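PDB 3RNR: stage II sporulation E family protein from Thermanaerovibrio acidaminovorans, which probably acts as a PP2C-type protein phosphatase, although its substrate and cellular role are unknown. Local coordinates for residues Thr6-Tyr12 and Ala77-Arg82; Gly159-Asp165 and Ala204-Ile210. All coordinates share one frame; numbering follows the deposited sequence.

Each of the two contacts joins neighbouring antiparallel strands, but in different sheets of the PP2C sandwich. Contact 1 pairs strand 10-18 with the end of strand 72-80 and lies partly open at one end of its sheet, beside the second subunit; contact 2, the pair 159-164 and 205-210, is buried nearer the middle of the chain. The sheets meet where Ala11 and Val79 pack on Val209 and Ala77 on Val160. Chemistry follows position: contact 2 is regular backbone bonding between mostly apolar side chains, polar only towards Ser164, Asp165 and Thr205, whereas contact 1 changes from strand pairing to a turn gripped by a backbone bond and a surface salt bridge.

Contact 1: residues Thr6-Tyr12 and Ala77-Arg82; sequences TGGDKAY and AAVNLR
Ala77 reaches the first segment through its carbonyl oxygen, which meets the CA and CB of Tyr12. Beside it, Ala78 and Tyr12 form a non-hydrogen-bonded pair with their CB atoms 4.1 Å apart. The Tyr12 ring turns away from Ala78, CG lying between the backbone N and carbonyl carbon (chi1 62°), and packs on Val37 and Leu40 of helix 25-41. Val79 makes both bonds of the hydrogen-bonded pair with Ala11: its N gives to Ala11 O at 2.8 Å, and its O accepts from Ala11 N at 3.0 Å. Both side chains face the other sheet of the sandwich, where Val209 lies. Asn80 stands opposite Lys10, whose extended chain brushes Asn80 CA and Ala78 CB, then rises off the sheet and takes NZ to the carbonyl of Gly43. Asn80 OD1 accepts from Arg82 N, two residues on, at 2.8 Å, an Asx turn where the strand gives out, and also from Asp83 N. Leu81 N donates to Asp9 O at 2.6 Å, tying the type II' turn Gly7-Lys10 to the neighbouring strand, while the leucine side chain lies over that same oxygen and sets CD2 4.1 Å from Ala11 CB and CD1 4.0 Å from Thr6 CG2. Finally Arg82, bent at chi3 (-53°), brings NH2 to Asp9 OD2 at 2.7 Å, with the guanidinium and carboxylate planes 57° apart. A short backbone bond thus joins turn to strand, whereas the salt bridge, one nitrogen to one oxygen from a poorly ordered arginine, is probably mobile.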
loop_
_atom_site.group_PDB
_atom_site.type_symbol
_atom_site.label_atom_id
_atom_site.label_comp_id
_atom_site.label_asym_id
_atom_site.label_seq_id
_atom_site.Cartn_x
_atom_site.Cartn_y
_atom_site.Cartn_z
ATOM N N THR B 6 4.222 5.549 -0.847
ATOM C CA THR B 6 5.102 6.684 -0.739
ATOM C C THR B 6 4.317 7.744 -0.020
ATOM O O THR B 6 3.297 8.202 -0.538
ATOM C CB THR B 6 5.460 7.250 -2.132
ATOM O OG1 THR B 6 5.533 6.185 -3.086
ATOM C CG2 THR B 6 6.794 7.970 -2.080
ATOM N N GLY B 7 4.789 8.136 1.161
ATOM C CA GLY B 7 4.260 9.311 1.830
ATOM C C GLY B 7 5.327 9.930 2.718
ATOM O O GLY B 7 6.211 9.238 3.229
ATOM N N GLY B 8 5.209 11.230 2.952
ATOM C CA GLY B 8 6.297 11.982 3.553
ATOM C C GLY B 8 7.563 11.859 2.720
ATOM O O GLY B 8 7.540 11.904 1.491
ATOM N N ASP B 9 8.681 11.689 3.398
ATOM C CA ASP B 9 9.965 11.530 2.735
ATOM C C ASP B 9 10.264 10.058 2.470
ATOM O O ASP B 9 11.385 9.710 2.103
ATOM C CB ASP B 9 11.084 12.164 3.563
ATOM C CG ASP B 9 10.994 13.680 3.603
ATOM O OD1 ASP B 9 10.373 14.265 2.684
ATOM O OD2 ASP B 9 11.550 14.285 4.550
ATOM N N LYS B 10 9.283 9.193 2.726
ATOM C CA LYS B 10 9.546 7.757 2.760
ATOM C C LYS B 10 8.821 6.909 1.717
ATOM O O LYS B 10 7.715 7.225 1.292
ATOM C CB LYS B 10 9.234 7.218 4.157
ATOM C CG LYS B 10 10.090 7.848 5.255
ATOM C CD LYS B 10 9.817 7.221 6.608
ATOM C CE LYS B 10 10.601 7.933 7.691
ATOM N NZ LYS B 10 10.047 7.648 9.037
ATOM N N ALA B 11 9.468 5.819 1.322
ATOM C CA ALA B 11 8.801 4.760 0.577
ATOM C C ALA B 11 8.821 3.553 1.509
ATOM O O ALA B 11 9.859 3.249 2.099
ATOM C CB ALA B 11 9.548 4.448 -0.687
ATOM N N TYR B 12 7.690 2.875 1.650
ATOM C CA TYR B 12 7.572 1.814 2.652
ATOM C C TYR B 12 6.984 0.556 2.057
ATOM O O TYR B 12 6.367 0.590 0.989
ATOM C CB TYR B 12 6.695 2.281 3.820
ATOM C CG TYR B 12 5.272 2.608 3.411
ATOM C CD1 TYR B 12 4.319 1.602 3.252
ATOM C CD2 TYR B 12 4.889 3.913 3.161
ATOM C CE1 TYR B 12 3.014 1.907 2.873
ATOM C CE2 TYR B 12 3.596 4.223 2.786
ATOM C CZ TYR B 12 2.671 3.219 2.633
ATOM O OH TYR B 12 1.389 3.543 2.253
ATOM N N ALA B 77 9.047 -2.129 6.555
ATOM C CA ALA B 77 10.283 -1.386 6.398
ATOM C C ALA B 77 9.989 -0.071 5.683
ATOM O O ALA B 77 8.976 0.063 4.996
ATOM C CB ALA B 77 11.309 -2.217 5.638
ATOM N N ALA B 78 10.853 0.917 5.882
ATOM C CA ALA B 78 10.664 2.196 5.216
ATOM C C ALA B 78 12.029 2.742 4.867
ATOM O O ALA B 78 12.956 2.635 5.665
ATOM C CB ALA B 78 9.934 3.157 6.109
ATOM N N VAL B 79 12.150 3.315 3.675
ATOM C CA VAL B 79 13.396 3.937 3.265
ATOM C C VAL B 79 13.176 5.436 3.184
ATOM O O VAL B 79 12.245 5.891 2.533
ATOM C CB VAL B 79 13.850 3.421 1.895
ATOM C CG1 VAL B 79 15.087 4.191 1.410
ATOM C CG2 VAL B 79 14.124 1.919 1.966
ATOM N N ASN B 80 14.024 6.205 3.854
ATOM C CA ASN B 80 13.896 7.646 3.790
ATOM C C ASN B 80 14.523 8.092 2.479
ATOM O O ASN B 80 15.717 7.876 2.246
ATOM C CB ASN B 80 14.598 8.297 4.982
ATOM C CG ASN B 80 14.429 9.806 5.004
ATOM O OD1 ASN B 80 14.697 10.488 4.018
ATOM N ND2 ASN B 80 13.956 10.327 6.122
ATOM N N LEU B 81 13.714 8.714 1.628
ATOM C CA LEU B 81 14.146 9.069 0.278
ATOM C C LEU B 81 15.100 10.264 0.270
ATOM O O LEU B 81 15.845 10.476 -0.690
ATOM C CB LEU B 81 12.932 9.369 -0.604
ATOM C CG LEU B 81 11.965 8.202 -0.796
ATOM C CD1 LEU B 81 10.735 8.618 -1.593
ATOM C CD2 LEU B 81 12.670 7.027 -1.457
ATOM N N ARG B 82 15.046 11.069 1.321
ATOM C CA ARG B 82 15.934 12.221 1.393
ATOM C C ARG B 82 17.383 11.820 1.675
ATOM O O ARG B 82 18.300 12.258 0.981
ATOM C CB ARG B 82 15.451 13.215 2.446
ATOM C CG ARG B 82 16.285 14.490 2.489
ATOM C CD ARG B 82 15.840 15.421 3.599
ATOM N NE ARG B 82 14.410 15.703 3.526
ATOM C CZ ARG B 82 13.780 16.562 4.321
ATOM N NH1 ARG B 82 14.458 17.231 5.246
ATOM N NH2 ARG B 82 12.475 16.755 4.187
#

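Contact 2: residues Gly159-Asp165 and Ala204-Ile210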
loop_
_atom_site.group_PDB
_atom_site.type_symbol
_atom_site.label_atom_id
_atom_site.label_comp_id
_atom_site.label_asym_id
_atom_site.label_seq_id
_atom_site.Cartn_x
_atom_site.Cartn_y
_atom_site.Cartn_z
ATOM N N GLY B 159 18.000 -1.929 -1.474
ATOM C CA GLY B 159 16.643 -1.888 -0.972
ATOM C C GLY B 159 16.352 -2.879 0.130
ATOM O O GLY B 159 17.263 -3.394 0.785
ATOM N N VAL B 160 15.062 -3.115 0.353
ATOM C CA VAL B 160 14.624 -3.998 1.417
ATOM C C VAL B 160 13.458 -4.851 0.914
ATOM O O VAL B 160 12.630 -4.394 0.107
ATOM C CB VAL B 160 14.216 -3.184 2.670
ATOM C CG1 VAL B 160 13.108 -2.176 2.323
ATOM C CG2 VAL B 160 13.793 -4.114 3.826
ATOM N N LEU B 161 13.411 -6.091 1.392
ATOM C CA LEU B 161 12.338 -7.015 1.051
ATOM C C LEU B 161 11.739 -7.576 2.334
ATOM O O LEU B 161 12.475 -8.017 3.220
ATOM C CB LEU B 161 12.879 -8.149 0.175
ATOM C CG LEU B 161 11.923 -9.312 -0.119
ATOM C CD1 LEU B 161 11.035 -8.940 -1.261
ATOM C CD2 LEU B 161 12.697 -10.574 -0.448
ATOM N N VAL B 162 10.414 -7.522 2.445
ATOM C CA VAL B 162 9.714 -8.170 3.542
ATOM C C VAL B 162 8.891 -9.361 3.014
ATOM O O VAL B 162 8.331 -9.309 1.913
ATOM C CB VAL B 162 8.855 -7.182 4.368
ATOM C CG1 VAL B 162 9.754 -6.140 5.079
ATOM C CG2 VAL B 162 7.827 -6.472 3.486
ATOM N N VAL B 163 8.819 -10.419 3.814
ATOM C CA VAL B 163 8.305 -11.714 3.368
ATOM C C VAL B 163 7.384 -12.326 4.410
ATOM O O VAL B 163 7.753 -12.369 5.583
ATOM C CB VAL B 163 9.455 -12.725 3.240
ATOM C CG1 VAL B 163 8.961 -14.008 2.591
ATOM C CG2 VAL B 163 10.593 -12.137 2.462
ATOM N N SER B 164 6.195 -12.770 3.994
ATOM C CA SER B 164 5.340 -13.622 4.828
ATOM C C SER B 164 5.069 -14.916 4.086
ATOM O O SER B 164 4.466 -14.920 3.012
ATOM C CB SER B 164 4.015 -12.913 5.099
ATOM O OG SER B 164 3.101 -13.770 5.756
ATOM N N ASP B 165 5.701 -15.978 4.551
ATOM C CA ASP B 165 5.475 -17.354 4.115
ATOM C C ASP B 165 4.862 -18.442 5.004
ATOM O O ASP B 165 5.087 -19.614 4.707
ATOM C CB ASP B 165 6.587 -17.862 3.192
ATOM C CG ASP B 165 7.872 -18.031 3.899
ATOM O OD1 ASP B 165 7.876 -17.839 5.134
ATOM O OD2 ASP B 165 8.859 -18.378 3.224
ATOM N N ALA B 204 5.137 -17.463 -1.099
ATOM C CA ALA B 204 5.360 -16.330 -0.200
ATOM C C ALA B 204 4.680 -15.045 -0.649
ATOM O O ALA B 204 4.561 -14.783 -1.840
ATOM C CB ALA B 204 6.862 -16.076 -0.019
ATOM N N THR B 205 4.252 -14.237 0.316
ATOM C CA THR B 205 3.777 -12.890 0.026
ATOM C C THR B 205 4.959 -11.949 0.196
ATOM O O THR B 205 5.687 -12.047 1.186
ATOM C CB THR B 205 2.602 -12.492 0.962
ATOM O OG1 THR B 205 1.470 -13.327 0.683
ATOM C CG2 THR B 205 2.191 -11.053 0.737
ATOM N N LEU B 206 5.157 -11.053 -0.775
ATOM C CA LEU B 206 6.370 -10.244 -0.850
ATOM C C LEU B 206 6.036 -8.786 -1.056
ATOM O O LEU B 206 5.087 -8.456 -1.775
ATOM C CB LEU B 206 7.245 -10.692 -2.034
ATOM C CG LEU B 206 7.765 -12.124 -2.102
ATOM C CD1 LEU B 206 8.592 -12.311 -3.370
ATOM C CD2 LEU B 206 8.592 -12.466 -0.855
ATOM N N ALA B 207 6.821 -7.917 -0.429
ATOM C CA ALA B 207 6.753 -6.492 -0.705
ATOM C C ALA B 207 8.161 -5.946 -0.600
ATOM O O ALA B 207 8.964 -6.407 0.223
ATOM C CB ALA B 207 5.828 -5.776 0.267
ATOM N N LEU B 208 8.475 -4.962 -1.430
ATOM C CA LEU B 208 9.840 -4.468 -1.445
ATOM C C LEU B 208 9.950 -2.999 -1.786
ATOM O O LEU B 208 9.085 -2.432 -2.455
ATOM C CB LEU B 208 10.698 -5.301 -2.395
ATOM C CG LEU B 208 10.262 -5.294 -3.843
ATOM C CD1 LEU B 208 11.124 -4.318 -4.629
ATOM C CD2 LEU B 208 10.394 -6.707 -4.410
ATOM N N VAL B 209 11.032 -2.382 -1.349
ATOM C CA VAL B 209 11.368 -1.021 -1.718
ATOM C C VAL B 209 12.779 -0.969 -2.274
ATOM O O VAL B 209 13.640 -1.590 -1.743
ATOM C CB VAL B 209 11.275 -0.061 -0.563
ATOM C CG1 VAL B 209 11.646 1.344 -1.007
ATOM C CG2 VAL B 209 9.934 -0.098 0.066
ATOM N N ILE B 210 12.979 -0.244 -3.359
ATOM C CA ILE B 210 14.295 0.014 -3.922
ATOM C C ILE B 210 14.525 1.509 -3.942
ATOM O O ILE B 210 13.698 2.243 -4.405
ATOM C CB ILE B 210 14.434 -0.461 -5.346
ATOM C CG1 ILE B 210 14.023 -1.906 -5.497
ATOM C CG2 ILE B 210 15.833 -0.270 -5.836
ATOM C CD1 ILE B 210 14.823 -2.815 -4.792
#
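The flat groups are peptides, joined through their N-H and C=O edges in the pairs Val160-Val209, Val162-Ala207 and Ser164-Thr205, an interior antiparallel pair of strands in a mixed sheet of the PP2C sandwich. On one face lie Val160, Val162, Ser164, Thr205, Ala207 and Val209, with Val162, Ala207 and Val209 packing against strand 10-18; on the other lie Leu161, Val163, Leu206, Leu208 and Ile210. Strand 95-100 borders 159-164, and strand 176-181 borders 205-210. Six N-H...O bonds, two to each hydrogen-bonded pair, join the backbones, and the strands run almost exactly antiparallel (175°). Val162 sets CG2 against Ala207 CB at 3.9 Å. On the reverse face Leu161, with CG anti to the backbone N (chi1 172°), carries CD1 across to Leu208 CB at 3.8 Å, and Val163 lies alongside Leu206, the two pointing the same way. Polar side chains gather at the far end: Ser164 OG bonds to Asp17, Thr205 OG1 to Arg169 and Asp174, and Asp165 OD1 makes a salt bridge with Arg95. There the pairing runs out with Asp165 CB against Ala204 CB, 3.7 Å apart.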